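Local coordinates for protein Isomerase/lactonizing enzyme (Agrobacterium fabrum str. C58, PDB 2NQL) that is an enolase-superfamily protein of the mandelate racemase and muconate lactonizing enzyme family, with a sodium ion bound at the mouth of its TIM barrel, at residues A213-Q219 / A239-T245; I248-E252 / A276-C281; I262-W268 / I283-E289; T270-R275 / R300-A305. All blocks are in the same frame, centred on the assembly; numbering follows the deposited sequence.

Interaction 1 of 4, residues A213-Q219 / A239-T245; sequences ADMHWNQ and AEAPVWT. With NA (sodium ion), chain G; SO4 (sulfate ion), chain D.
Ala-241 sets its CB over one face of the Trp-217 indole, 3.6 Å from the centroid of the five-membered ring. This is a CH-pi contact. The backbones meet there too, as Trp-217 N donates to Ala-241 O at 2.8 Å. Trp-244 turns a ring face to Trp-217 O and to the CA of Asn-218, and Val-111 of the second subunit packs on both tryptophans. Met-215 bends at its last torsion and lays SD against Ala-239 CB, 3.9 Å away. Upstream, the parallel strands 213-214 and 239-240 put Asp-214 and Glu-240 on one face. Their carboxylates stack with planes 21° apart, Asp-214 OD1 lying 3.6 Å from Glu-240 OE2. A water lies within hydrogen-bonding distance of both oxygens. Glu-240 OE2 also binds sodium at 2.3 Å, while OE1 pairs with Lys-184. His-216 ND1 bonds Asp-214 OD2, and its NE2 holds a sulfate. Two stacked carboxylates would be expected to repel each other; the sodium and Lys-184, both on Glu-240, probably offset much of this at the barrel mouth.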
loop_
_atom_site.group_PDB
_atom_site.type_symbol
_atom_site.label_atom_id
_atom_site.label_comp_id
_atom_site.label_asym_id
_atom_site.label_seq_id
_atom_site.Cartn_x
_atom_site.Cartn_y
_atom_site.Cartn_z
ATOM N N ALA A 213 22.803 -11.264 9.998
ATOM C CA ALA A 213 21.967 -12.269 9.364
ATOM C C ALA A 213 20.660 -11.667 8.892
ATOM O O ALA A 213 19.885 -11.145 9.695
ATOM C CB ALA A 213 21.678 -13.413 10.321
ATOM N N ASP A 214 20.432 -11.749 7.584
ATOM C CA ASP A 214 19.122 -11.420 7.023
ATOM C C ASP A 214 18.229 -12.678 7.050
ATOM O O ASP A 214 18.392 -13.632 6.262
ATOM C CB ASP A 214 19.270 -10.816 5.616
ATOM C CG ASP A 214 17.915 -10.597 4.912
ATOM O OD1 ASP A 214 16.863 -10.537 5.596
ATOM O OD2 ASP A 214 17.905 -10.505 3.664
ATOM N N MET A 215 17.270 -12.644 7.958
ATOM C CA MET A 215 16.429 -13.790 8.242
ATOM C C MET A 215 15.255 -13.892 7.292
ATOM O O MET A 215 14.539 -14.902 7.296
ATOM C CB MET A 215 15.950 -13.736 9.687
ATOM C CG MET A 215 17.097 -13.962 10.663
ATOM S SD MET A 215 16.476 -14.017 12.337
ATOM C CE MET A 215 15.780 -15.678 12.324
ATOM N N HIS A 216 15.060 -12.844 6.483
ATOM C CA HIS A 216 14.270 -12.931 5.270
ATOM C C HIS A 216 12.839 -13.377 5.560
ATOM O O HIS A 216 12.261 -14.147 4.789
ATOM C CB HIS A 216 14.929 -13.869 4.257
ATOM C CG HIS A 216 15.038 -13.290 2.889
ATOM N ND1 HIS A 216 16.075 -12.464 2.513
ATOM C CD2 HIS A 216 14.228 -13.399 1.808
ATOM C CE1 HIS A 216 15.904 -12.095 1.256
ATOM N NE2 HIS A 216 14.791 -12.649 0.806
ATOM N N TRP A 217 12.288 -12.883 6.672
ATOM C CA TRP A 217 10.835 -12.911 6.982
ATOM C C TRP A 217 10.134 -14.248 7.326
ATOM O O TRP A 217 9.281 -14.266 8.199
ATOM C CB TRP A 217 10.002 -12.165 5.930
ATOM C CG TRP A 217 10.430 -10.765 5.663
ATOM C CD1 TRP A 217 10.100 -9.642 6.401
ATOM C CD2 TRP A 217 11.217 -10.306 4.562
ATOM N NE1 TRP A 217 10.646 -8.520 5.817
ATOM C CE2 TRP A 217 11.346 -8.895 4.699
ATOM C CE3 TRP A 217 11.849 -10.943 3.475
ATOM C CZ2 TRP A 217 12.066 -8.119 3.788
ATOM C CZ3 TRP A 217 12.568 -10.168 2.577
ATOM C CH2 TRP A 217 12.658 -8.767 2.734
ATOM N N ASN A 218 10.456 -15.330 6.608
ATOM C CA ASN A 218 9.592 -16.513 6.569
ATOM C C ASN A 218 9.819 -17.466 7.741
ATOM O O ASN A 218 10.215 -18.626 7.578
ATOM C CB ASN A 218 9.589 -17.202 5.186
ATOM C CG ASN A 218 10.961 -17.721 4.754
ATOM O OD1 ASN A 218 12.005 -17.171 5.115
ATOM N ND2 ASN A 218 10.952 -18.792 3.956
ATOM N N GLN A 219 9.571 -16.933 8.938
ATOM C CA GLN A 219 9.634 -17.656 10.219
ATOM C C GLN A 219 8.435 -17.250 11.040
ATOM O O GLN A 219 8.020 -16.078 11.033
ATOM C CB GLN A 219 10.831 -17.208 11.074
ATOM C CG GLN A 219 12.140 -17.791 10.751
ATOM C CD GLN A 219 12.793 -17.066 9.622
ATOM O OE1 GLN A 219 12.756 -15.822 9.540
ATOM N NE2 GLN A 219 13.387 -17.822 8.726
ATOM N N ALA A 239 20.089 -9.243 13.681
ATOM C CA ALA A 239 19.184 -10.171 13.010
ATOM C C ALA A 239 18.134 -9.317 12.316
ATOM O O ALA A 239 17.423 -8.560 12.964
ATOM C CB ALA A 239 18.533 -11.131 14.022
ATOM N N GLU A 240 18.092 -9.409 10.991
ATOM C CA GLU A 240 17.218 -8.543 10.198
ATOM C C GLU A 240 15.961 -9.321 9.785
ATOM O O GLU A 240 16.052 -10.503 9.441
ATOM C CB GLU A 240 17.989 -8.009 8.985
ATOM C CG GLU A 240 17.116 -7.561 7.828
ATOM C CD GLU A 240 17.923 -7.142 6.617
ATOM O OE1 GLU A 240 19.129 -6.869 6.745
ATOM O OE2 GLU A 240 17.337 -7.009 5.515
ATOM N N ALA A 241 14.803 -8.650 9.821
ATOM C CA ALA A 241 13.529 -9.195 9.286
ATOM C C ALA A 241 13.237 -10.615 9.815
ATOM O O ALA A 241 13.157 -11.584 9.034
ATOM C CB ALA A 241 13.525 -9.163 7.734
ATOM N N PRO A 242 13.146 -10.757 11.149
ATOM C CA PRO A 242 12.958 -12.094 11.726
ATOM C C PRO A 242 11.597 -12.744 11.405
ATOM O O PRO A 242 11.494 -13.975 11.347
ATOM C CB PRO A 242 13.074 -11.831 13.227
ATOM C CG PRO A 242 12.689 -10.423 13.407
ATOM C CD PRO A 242 13.215 -9.716 12.194
ATOM N N VAL A 243 10.567 -11.920 11.215
ATOM C CA VAL A 243 9.200 -12.413 10.962
ATOM C C VAL A 243 8.556 -11.620 9.825
ATOM O O VAL A 243 9.147 -10.664 9.338
ATOM C CB VAL A 243 8.294 -12.363 12.230
ATOM C CG1 VAL A 243 8.811 -13.314 13.281
ATOM C CG2 VAL A 243 8.228 -10.971 12.790
ATOM N N TRP A 244 7.352 -12.017 9.408
ATOM C CA TRP A 244 6.629 -11.287 8.365
ATOM C C TRP A 244 6.377 -9.850 8.762
ATOM O O TRP A 244 6.204 -9.541 9.946
ATOM C CB TRP A 244 5.310 -11.972 8.041
ATOM C CG TRP A 244 5.476 -13.349 7.549
ATOM C CD1 TRP A 244 5.239 -14.497 8.243
ATOM C CD2 TRP A 244 5.905 -13.749 6.235
ATOM N NE1 TRP A 244 5.492 -15.589 7.446
ATOM C CE2 TRP A 244 5.893 -15.159 6.209
ATOM C CE3 TRP A 244 6.281 -13.051 5.080
ATOM C CZ2 TRP A 244 6.256 -15.890 5.073
ATOM C CZ3 TRP A 244 6.650 -13.776 3.952
ATOM C CH2 TRP A 244 6.641 -15.181 3.958
ATOM N N THR A 245 6.372 -8.968 7.766
ATOM C CA THR A 245 6.156 -7.530 7.971
ATOM C C THR A 245 4.871 -7.203 8.746
ATOM O O THR A 245 4.851 -6.337 9.623
ATOM C CB THR A 245 6.058 -6.784 6.618
ATOM O OG1 THR A 245 7.119 -7.191 5.747
ATOM C CG2 THR A 245 6.098 -5.273 6.841
HETATM NA NA NA G . 17.108 -4.931 4.642
HETATM S S SO4 D . 14.609 -9.970 -1.825
HETATM O O1 SO4 D . 13.238 -9.508 -2.031
HETATM O O2 SO4 D . 14.555 -11.430 -1.702
HETATM O O3 SO4 D . 15.456 -9.599 -2.952
HETATM O O4 SO4 D . 15.124 -9.380 -0.595
HETATM O O HOH W 1 15.343 -8.478 4.536
HETATM O O HOH W 2 14.979 -4.411 6.558
HETATM O O HOH W 3 19.197 -3.814 4.509
#

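Interaction 2 of 4, residues I248-E252 / A276-C281; sequences IAGLE and ARIERC
Ile-248 is the main bump of helix 248-255. It fits between two arginine side chains of the facing segment, crossing each at about a right angle. Its CD1 lies over the centre of the Arg-277 guanidinium face, 4.0 Å from CZ. The CG2 branch, anti to the backbone N, goes the other way and meets the Arg-280 chain at CD, 3.8 Å away, with the guanidinium face beyond. Ala-276 CB closes the hollow beside CD1. Arg-277 is bent at its second torsion, and its CG touches Leu-251 CD2 at 3.7 Å. Its NH1 bonds Asp-273 O, its NH2 Thr-245 O. Cys-281 SG is the bump in the reverse direction. It fills a hollow of helix 248-255 between Ile-248, Leu-251 and Glu-252, 3.8 Å from Leu-251 CG. The contact joins two neighbouring helices of the outer layer of the TIM barrel, helix 248-255 and the end of helix 271-278 with the turn after it. Strand 262-264 runs between them in sequence, and Leu-251 also packs on it. At the margin, Glu-252 OE1 meets Arg-280 NE in a salt bridge of 3.3 Å. The oxygen lies in the guanidinium plane, although the carboxylate is turned 80° from that plane. Arg-280 NH2 lies against the CA of Ala-249, 3.5 Å away. Its NH1 pairs with Glu-279 of the second subunit, and Glu-252 OE2 pairs with Lys-256.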
loop_
_atom_site.group_PDB
_atom_site.type_symbol
_atom_site.label_atom_id
_atom_site.label_comp_id
_atom_site.label_asym_id
_atom_site.label_seq_id
_atom_site.Cartn_x
_atom_site.Cartn_y
_atom_site.Cartn_z
ATOM N N ILE A 248 3.351 -7.577 13.619
ATOM C CA ILE A 248 3.929 -6.663 14.623
ATOM C C ILE A 248 3.979 -7.322 16.017
ATOM O O ILE A 248 4.955 -7.153 16.748
ATOM C CB ILE A 248 3.212 -5.273 14.643
ATOM C CG1 ILE A 248 3.376 -4.556 13.287
ATOM C CG2 ILE A 248 3.745 -4.357 15.780
ATOM C CD1 ILE A 248 2.411 -3.389 13.057
ATOM N N ALA A 249 2.950 -8.101 16.357
ATOM C CA ALA A 249 2.958 -8.900 17.591
ATOM C C ALA A 249 4.126 -9.896 17.631
ATOM O O ALA A 249 4.775 -10.065 18.672
ATOM C CB ALA A 249 1.622 -9.634 17.762
ATOM N N GLY A 250 4.381 -10.547 16.495
ATOM C CA GLY A 250 5.500 -11.478 16.354
ATOM C C GLY A 250 6.865 -10.820 16.433
ATOM O O GLY A 250 7.792 -11.373 17.036
ATOM N N LEU A 251 6.989 -9.645 15.808
ATOM C CA LEU A 251 8.204 -8.828 15.903
ATOM C C LEU A 251 8.456 -8.380 17.344
ATOM O O LEU A 251 9.600 -8.444 17.836
ATOM C CB LEU A 251 8.125 -7.609 14.968
ATOM C CG LEU A 251 9.367 -6.693 14.912
ATOM C CD1 LEU A 251 10.584 -7.450 14.389
ATOM C CD2 LEU A 251 9.082 -5.495 14.040
ATOM N N GLU A 252 7.382 -7.955 18.014
ATOM C CA GLU A 252 7.444 -7.627 19.441
ATOM C C GLU A 252 8.005 -8.784 20.269
ATOM O O GLU A 252 8.943 -8.599 21.041
ATOM C CB GLU A 252 6.081 -7.194 19.970
ATOM C CG GLU A 252 6.052 -6.958 21.477
ATOM C CD GLU A 252 4.777 -6.279 21.972
ATOM O OE1 GLU A 252 3.851 -6.007 21.174
ATOM O OE2 GLU A 252 4.707 -6.012 23.186
ATOM N N ALA A 276 4.295 2.490 14.064
ATOM C CA ALA A 276 3.581 1.254 14.386
ATOM C C ALA A 276 4.461 0.164 15.002
ATOM O O ALA A 276 3.985 -0.614 15.836
ATOM C CB ALA A 276 2.841 0.732 13.156
ATOM N N ARG A 277 5.740 0.119 14.626
ATOM C CA ARG A 277 6.644 -0.897 15.184
ATOM C C ARG A 277 7.343 -0.460 16.462
ATOM O O ARG A 277 7.429 -1.234 17.408
ATOM C CB ARG A 277 7.677 -1.395 14.157
ATOM C CG ARG A 277 7.164 -2.472 13.232
ATOM C CD ARG A 277 6.554 -1.848 12.004
ATOM N NE ARG A 277 5.869 -2.779 11.128
ATOM C CZ ARG A 277 4.982 -2.404 10.211
ATOM N NH1 ARG A 277 4.678 -1.115 10.069
ATOM N NH2 ARG A 277 4.401 -3.316 9.441
ATOM N N ILE A 278 7.836 0.775 16.506
ATOM C CA ILE A 278 8.663 1.178 17.633
ATOM C C ILE A 278 7.830 1.472 18.883
ATOM O O ILE A 278 8.339 1.388 20.000
ATOM C CB ILE A 278 9.654 2.314 17.278
ATOM C CG1 ILE A 278 8.919 3.651 17.078
ATOM C CG2 ILE A 278 10.512 1.910 16.038
ATOM C CD1 ILE A 278 9.824 4.857 17.010
ATOM N N GLU A 279 6.545 1.775 18.686
ATOM C CA GLU A 279 5.593 1.930 19.796
ATOM C C GLU A 279 5.312 0.618 20.550
ATOM O O GLU A 279 4.870 0.643 21.697
ATOM C CB GLU A 279 4.305 2.640 19.326
ATOM C CG GLU A 279 4.500 4.167 19.056
ATOM C CD GLU A 279 3.423 4.830 18.162
ATOM O OE1 GLU A 279 2.466 4.155 17.702
ATOM O OE2 GLU A 279 3.548 6.053 17.909
ATOM N N ARG A 280 5.615 -0.516 19.913
ATOM C CA ARG A 280 5.398 -1.848 20.481
ATOM C C ARG A 280 6.653 -2.721 20.657
ATOM O O ARG A 280 6.685 -3.557 21.555
ATOM C CB ARG A 280 4.376 -2.610 19.635
ATOM C CG ARG A 280 2.945 -2.099 19.756
ATOM C CD ARG A 280 2.011 -2.876 18.831
ATOM N NE ARG A 280 1.887 -4.282 19.222
ATOM C CZ ARG A 280 1.022 -5.142 18.686
ATOM N NH1 ARG A 280 0.189 -4.750 17.724
ATOM N NH2 ARG A 280 0.990 -6.398 19.116
ATOM N N CYS A 281 7.655 -2.564 19.783
ATOM C CA CYS A 281 8.803 -3.504 19.699
ATOM C C CYS A 281 10.117 -2.839 20.125
ATOM O O CYS A 281 10.184 -1.610 20.206
ATOM C CB CYS A 281 8.965 -4.087 18.291
ATOM S SG CYS A 281 7.435 -4.549 17.438
#

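Interaction 3 of 4, residues I262-W268 / I283-E289; sequences IAVGEEW and IAIVQPE. With NA (sodium ion), chain G.
Strands 262-264 and 285-286 are parallel neighbours in the barrel sheet, the two strands of a beta-alpha-beta unit whose helix is 271-278. Ala-284 N and Ile-285 N both donate to Ile-262 O. Val-264 N then donates to Ile-285 O, and Gln-287 N to Val-264 O at 2.9 Å. On one face of the sheet Ala-263 CB packs on Ile-285 CB at 3.8 Å, and the extended Gln-287 side chain lays its amide against the same methyl, its CD 3.5 Å from Ala-263 CB. On the other face Val-264 CG2 meets Ile-283 CD1 at 3.8 Å, the side chains crossing at about a right angle. Trp-268 comes to that face as well, its CZ3 3.6 Å from Val-286 CG1. A type I turn from Gly-265 to Trp-268 lays the indole face over the CA of Gly-265. Past the strand end, Glu-266 holds CG between its backbone N and carbonyl carbon, chi1 74°, and extends from there to bind sodium through OE1 at 2.1 Å. Water 2, a more distant sodium ligand, accepts from Glu-266 N and donates to Gln-287 OE1 at 2.6 Å. Gln-287 NE2 is held by Glu-240, the other protein ligand. Glu-289 caps the helix that follows and bonds His-315. Metal-binding carboxylates just beyond the C-terminal ends of barrel strands are typical of the enolase superfamily.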
loop_
_atom_site.group_PDB
_atom_site.type_symbol
_atom_site.label_atom_id
_atom_site.label_comp_id
_atom_site.label_asym_id
_atom_site.label_seq_id
_atom_site.Cartn_x
_atom_site.Cartn_y
_atom_site.Cartn_z
ATOM N N ILE A 262 17.781 -6.166 16.755
ATOM C CA ILE A 262 16.829 -6.477 15.687
ATOM C C ILE A 262 16.796 -5.321 14.697
ATOM O O ILE A 262 16.703 -4.170 15.094
ATOM C CB ILE A 262 15.405 -6.808 16.224
ATOM C CG1 ILE A 262 15.429 -7.992 17.217
ATOM C CG2 ILE A 262 14.415 -7.063 15.071
ATOM C CD1 ILE A 262 16.068 -9.249 16.708
ATOM N N ALA A 263 16.890 -5.645 13.409
ATOM C CA ALA A 263 16.883 -4.623 12.365
ATOM C C ALA A 263 15.686 -4.855 11.431
ATOM O O ALA A 263 15.441 -5.989 11.025
ATOM C CB ALA A 263 18.191 -4.689 11.566
ATOM N N VAL A 264 14.962 -3.785 11.088
ATOM C CA VAL A 264 13.804 -3.893 10.197
ATOM C C VAL A 264 13.670 -2.587 9.408
ATOM O O VAL A 264 14.305 -1.588 9.749
ATOM C CB VAL A 264 12.459 -4.119 10.995
ATOM C CG1 VAL A 264 12.378 -5.517 11.577
ATOM C CG2 VAL A 264 12.290 -3.043 12.087
ATOM N N GLY A 265 12.852 -2.593 8.358
ATOM C CA GLY A 265 12.375 -1.331 7.782
ATOM C C GLY A 265 12.500 -1.137 6.280
ATOM O O GLY A 265 11.978 -0.155 5.761
ATOM N N GLU A 266 13.167 -2.057 5.575
ATOM C CA GLU A 266 13.397 -1.881 4.132
ATOM C C GLU A 266 12.090 -1.792 3.350
ATOM O O GLU A 266 12.008 -1.081 2.341
ATOM C CB GLU A 266 14.286 -2.987 3.569
ATOM C CG GLU A 266 13.578 -4.339 3.419
ATOM C CD GLU A 266 14.455 -5.368 2.798
ATOM O OE1 GLU A 266 15.486 -5.665 3.431
ATOM O OE2 GLU A 266 14.146 -5.857 1.691
ATOM N N GLU A 267 11.051 -2.465 3.855
ATOM C CA GLU A 267 9.798 -2.556 3.114
ATOM C C GLU A 267 8.753 -1.547 3.630
ATOM O O GLU A 267 7.623 -1.519 3.158
ATOM C CB GLU A 267 9.274 -3.985 3.189
ATOM C CG GLU A 267 8.683 -4.365 4.559
ATOM C CD GLU A 267 9.686 -4.968 5.544
ATOM O OE1 GLU A 267 10.839 -4.515 5.606
ATOM O OE2 GLU A 267 9.323 -5.911 6.280
ATOM N N TRP A 268 9.153 -0.710 4.584
ATOM C CA TRP A 268 8.315 0.430 5.003
ATOM C C TRP A 268 8.195 1.468 3.903
ATOM O O TRP A 268 8.920 1.409 2.901
ATOM C CB TRP A 268 8.885 1.082 6.254
ATOM C CG TRP A 268 8.879 0.213 7.456
ATOM C CD1 TRP A 268 8.223 -0.968 7.633
ATOM C CD2 TRP A 268 9.574 0.475 8.669
ATOM N NE1 TRP A 268 8.478 -1.465 8.889
ATOM C CE2 TRP A 268 9.304 -0.596 9.546
ATOM C CE3 TRP A 268 10.427 1.506 9.092
ATOM C CZ2 TRP A 268 9.852 -0.668 10.836
ATOM C CZ3 TRP A 268 10.975 1.428 10.379
ATOM C CH2 TRP A 268 10.667 0.360 11.232
ATOM N N ILE A 283 13.423 -2.125 18.673
ATOM C CA ILE A 283 14.064 -2.062 17.361
ATOM C C ILE A 283 15.412 -1.379 17.565
ATOM O O ILE A 283 15.487 -0.225 17.997
ATOM C CB ILE A 283 13.173 -1.281 16.317
ATOM C CG1 ILE A 283 11.786 -1.946 16.115
ATOM C CG2 ILE A 283 13.910 -1.095 14.980
ATOM C CD1 ILE A 283 11.796 -3.465 15.857
ATOM N N ALA A 284 16.471 -2.098 17.233
ATOM C CA ALA A 284 17.818 -1.578 17.408
ATOM C C ALA A 284 18.235 -0.738 16.205
ATOM O O ALA A 284 18.930 0.269 16.358
ATOM C CB ALA A 284 18.769 -2.701 17.608
ATOM N N ILE A 285 17.806 -1.157 15.011
ATOM C CA ILE A 285 18.276 -0.564 13.757
ATOM C C ILE A 285 17.079 -0.440 12.815
ATOM O O ILE A 285 16.309 -1.387 12.670
ATOM C CB ILE A 285 19.349 -1.458 13.083
ATOM C CG1 ILE A 285 20.629 -1.517 13.933
ATOM C CG2 ILE A 285 19.710 -0.962 11.659
ATOM C CD1 ILE A 285 21.347 -2.831 13.805
ATOM N N VAL A 286 16.942 0.721 12.188
ATOM C CA VAL A 286 16.089 0.840 11.005
ATOM C C VAL A 286 16.846 0.913 9.691
ATOM O O VAL A 286 17.939 1.491 9.599
ATOM C CB VAL A 286 15.021 1.946 11.114
ATOM C CG1 VAL A 286 14.063 1.642 12.275
ATOM C CG2 VAL A 286 15.643 3.329 11.260
ATOM N N GLN A 287 16.235 0.323 8.671
ATOM C CA GLN A 287 16.909 0.039 7.397
ATOM C C GLN A 287 16.127 0.581 6.210
ATOM O O GLN A 287 15.728 -0.220 5.339
ATOM C CB GLN A 287 17.111 -1.477 7.220
ATOM C CG GLN A 287 17.929 -2.134 8.345
ATOM C CD GLN A 287 17.923 -3.629 8.246
ATOM O OE1 GLN A 287 16.873 -4.257 8.307
ATOM N NE2 GLN A 287 19.100 -4.219 8.043
ATOM N N PRO A 288 15.922 1.919 6.156
ATOM C CA PRO A 288 15.071 2.453 5.104
ATOM C C PRO A 288 15.644 2.196 3.704
ATOM O O PRO A 288 16.862 2.181 3.510
ATOM C CB PRO A 288 15.044 3.959 5.401
ATOM C CG PRO A 288 16.283 4.233 6.205
ATOM C CD PRO A 288 16.439 2.997 7.029
ATOM N N GLU A 289 14.745 1.978 2.757
ATOM C CA GLU A 289 15.072 1.880 1.363
ATOM C C GLU A 289 14.581 3.104 0.600
ATOM O O GLU A 289 13.367 3.312 0.416
ATOM C CB GLU A 289 14.497 0.575 0.782
ATOM C CG GLU A 289 14.623 0.437 -0.775
ATOM C CD GLU A 289 16.019 0.794 -1.299
ATOM O OE1 GLU A 289 16.995 0.095 -0.933
ATOM O OE2 GLU A 289 16.145 1.775 -2.084
HETATM NA NA NA G . 17.108 -4.931 4.642
HETATM O O HOH W 2 14.979 -4.411 6.558
HETATM O O HOH W 3 19.197 -3.814 4.509
#

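Interaction 4 of 4, residues T270-R275 / R300-A305; sequences THWDMR and RIGALA
This is an apolar helix-to-helix contact in the outer layer of the TIM barrel, between helices 271-278 and 295-308. The short axes lie 9.5 Å apart at 31° and run in roughly the same direction. Met-274 carries much of it. With CG anti to the backbone N, chi1 -179°, its chain runs out extended to the second helix. SD touches Ile-301 CG2 at 3.7 Å, and CE ends at Ala-305, 4.0 Å from CB. Leu-304 reaches back toward Met-274, tip to tip, with Leu-304 CD2 3.8 Å from Met-274 CG. The same CD2 lies over the centre of the Arg-275 guanidinium face, while CD1 is 3.6 Å from Arg-275 NH1. Arg-275 NE donates to His-271 ND1 at 3.0 Å, in the imidazole plane, consistent with the ring N-H on NE2. Ile-301 CG1 packs on the backbone of His-271. Thr-270 and Asp-273 form a capping box at the helix start. No hydrogen bond crosses between the segments, so the contact probably rests on van der Waals packing and burial.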
loop_
_atom_site.group_PDB
_atom_site.type_symbol
_atom_site.label_atom_id
_atom_site.label_comp_id
_atom_site.label_asym_id
_atom_site.label_seq_id
_atom_site.Cartn_x
_atom_site.Cartn_y
_atom_site.Cartn_z
ATOM N N THR A 270 6.835 5.069 5.101
ATOM C CA THR A 270 6.830 6.382 5.772
ATOM C C THR A 270 7.113 6.202 7.264
ATOM O O THR A 270 7.109 5.087 7.784
ATOM C CB THR A 270 5.451 7.082 5.654
ATOM O OG1 THR A 270 4.527 6.359 6.464
ATOM C CG2 THR A 270 4.954 7.159 4.164
ATOM N N HIS A 271 7.330 7.316 7.961
ATOM C CA HIS A 271 7.517 7.281 9.400
ATOM C C HIS A 271 6.312 6.669 10.125
ATOM O O HIS A 271 6.463 6.125 11.224
ATOM C CB HIS A 271 7.794 8.693 9.919
ATOM C CG HIS A 271 6.618 9.610 9.786
ATOM N ND1 HIS A 271 5.722 9.817 10.814
ATOM C CD2 HIS A 271 6.170 10.340 8.736
ATOM C CE1 HIS A 271 4.786 10.657 10.407
ATOM N NE2 HIS A 271 5.036 10.991 9.153
ATOM N N TRP A 272 5.123 6.728 9.507
ATOM C CA TRP A 272 3.949 6.075 10.102
ATOM C C TRP A 272 4.147 4.565 10.277
ATOM O O TRP A 272 3.756 3.957 11.292
ATOM C CB TRP A 272 2.704 6.345 9.246
ATOM C CG TRP A 272 2.276 7.778 9.185
ATOM C CD1 TRP A 272 2.305 8.594 8.098
ATOM C CD2 TRP A 272 1.727 8.557 10.260
ATOM N NE1 TRP A 272 1.801 9.835 8.413
ATOM C CE2 TRP A 272 1.438 9.841 9.734
ATOM C CE3 TRP A 272 1.438 8.290 11.612
ATOM C CZ2 TRP A 272 0.896 10.866 10.514
ATOM C CZ3 TRP A 272 0.884 9.308 12.384
ATOM C CH2 TRP A 272 0.622 10.578 11.828
ATOM N N ASP A 273 4.753 3.951 9.273
ATOM C CA ASP A 273 5.116 2.545 9.368
ATOM C C ASP A 273 6.085 2.291 10.497
ATOM O O ASP A 273 5.970 1.282 11.183
ATOM C CB ASP A 273 5.716 2.068 8.041
ATOM C CG ASP A 273 4.746 2.248 6.902
ATOM O OD1 ASP A 273 3.551 2.000 7.144
ATOM O OD2 ASP A 273 5.144 2.635 5.790
ATOM N N MET A 274 7.051 3.190 10.656
ATOM C CA MET A 274 8.021 3.067 11.742
ATOM C C MET A 274 7.344 3.178 13.110
ATOM O O MET A 274 7.596 2.343 13.995
ATOM C CB MET A 274 9.105 4.124 11.607
ATOM C CG MET A 274 10.159 4.025 12.689
ATOM S SD MET A 274 11.577 5.010 12.246
ATOM C CE MET A 274 12.529 4.901 13.766
ATOM N N ARG A 275 6.487 4.190 13.261
ATOM C CA ARG A 275 5.715 4.410 14.504
ATOM C C ARG A 275 4.949 3.193 14.985
ATOM O O ARG A 275 4.969 2.881 16.171
ATOM C CB ARG A 275 4.758 5.593 14.362
ATOM C CG ARG A 275 5.424 6.917 14.142
ATOM C CD ARG A 275 4.462 8.097 14.116
ATOM N NE ARG A 275 5.162 9.311 13.685
ATOM C CZ ARG A 275 5.934 10.075 14.461
ATOM N NH1 ARG A 275 6.112 9.785 15.747
ATOM N NH2 ARG A 275 6.530 11.143 13.943
ATOM N N ARG A 300 12.438 12.118 7.642
ATOM C CA ARG A 300 11.514 11.958 8.788
ATOM C C ARG A 300 11.707 10.657 9.568
ATOM O O ARG A 300 11.625 10.659 10.792
ATOM C CB ARG A 300 10.054 12.111 8.342
ATOM C CG ARG A 300 9.778 13.460 7.712
ATOM C CD ARG A 300 8.393 13.522 7.049
ATOM N NE ARG A 300 8.100 14.889 6.612
ATOM C CZ ARG A 300 7.058 15.253 5.865
ATOM N NH1 ARG A 300 6.204 14.334 5.421
ATOM N NH2 ARG A 300 6.895 16.537 5.528
ATOM N N ILE A 301 11.978 9.548 8.872
ATOM C CA ILE A 301 12.344 8.299 9.534
ATOM C C ILE A 301 13.658 8.460 10.347
ATOM O O ILE A 301 13.772 7.978 11.494
ATOM C CB ILE A 301 12.406 7.124 8.522
ATOM C CG1 ILE A 301 10.977 6.692 8.138
ATOM C CG2 ILE A 301 13.202 5.964 9.067
ATOM C CD1 ILE A 301 10.893 5.909 6.826
ATOM N N GLY A 302 14.632 9.127 9.741
ATOM C CA GLY A 302 15.901 9.439 10.408
ATOM C C GLY A 302 15.714 10.267 11.681
ATOM O O GLY A 302 16.308 9.953 12.716
ATOM N N ALA A 303 14.882 11.304 11.603
ATOM C CA ALA A 303 14.543 12.155 12.763
ATOM C C ALA A 303 13.826 11.396 13.884
ATOM O O ALA A 303 14.109 11.591 15.073
ATOM C CB ALA A 303 13.703 13.346 12.309
ATOM N N LEU A 304 12.905 10.513 13.509
ATOM C CA LEU A 304 12.244 9.641 14.474
ATOM C C LEU A 304 13.200 8.645 15.139
ATOM O O LEU A 304 13.078 8.364 16.341
ATOM C CB LEU A 304 11.048 8.913 13.835
ATOM C CG LEU A 304 10.190 8.086 14.799
ATOM C CD1 LEU A 304 9.608 8.986 15.926
ATOM C CD2 LEU A 304 9.071 7.362 14.022
ATOM N N ALA A 305 14.170 8.142 14.369
ATOM C CA ALA A 305 15.211 7.288 14.930
ATOM C C ALA A 305 16.050 8.034 15.975
ATOM O O ALA A 305 16.365 7.467 17.034
ATOM C CB ALA A 305 16.108 6.732 13.827
#

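Overall arrangement
Interactions 1 and 3, with centres 11 Å apart, share the sodium ion through Glu-240 and Glu-266, and with it waters 2 and 3. A further bond ties them, Thr-245 OG1 to Glu-267 OE2 at 2.6 Å. Interactions 2 and 4 lie in the helical layer outside the strands, and both use helix 271-278. Leu-251 of interaction 2 packs on Ile-262, Val-264 and Ile-283 of interaction 3; the Leu-251 side chain is about 12 Å from the sodium. Met-274 of interaction 4 meets Trp-268 and Val-286 of interaction 3. Val-243 CG2 packs on Leu-251 N at 3.5 Å, joining interactions 1 and 2. Interactions 1 and 4 do not touch; their nearest atoms are about 7 Å apart.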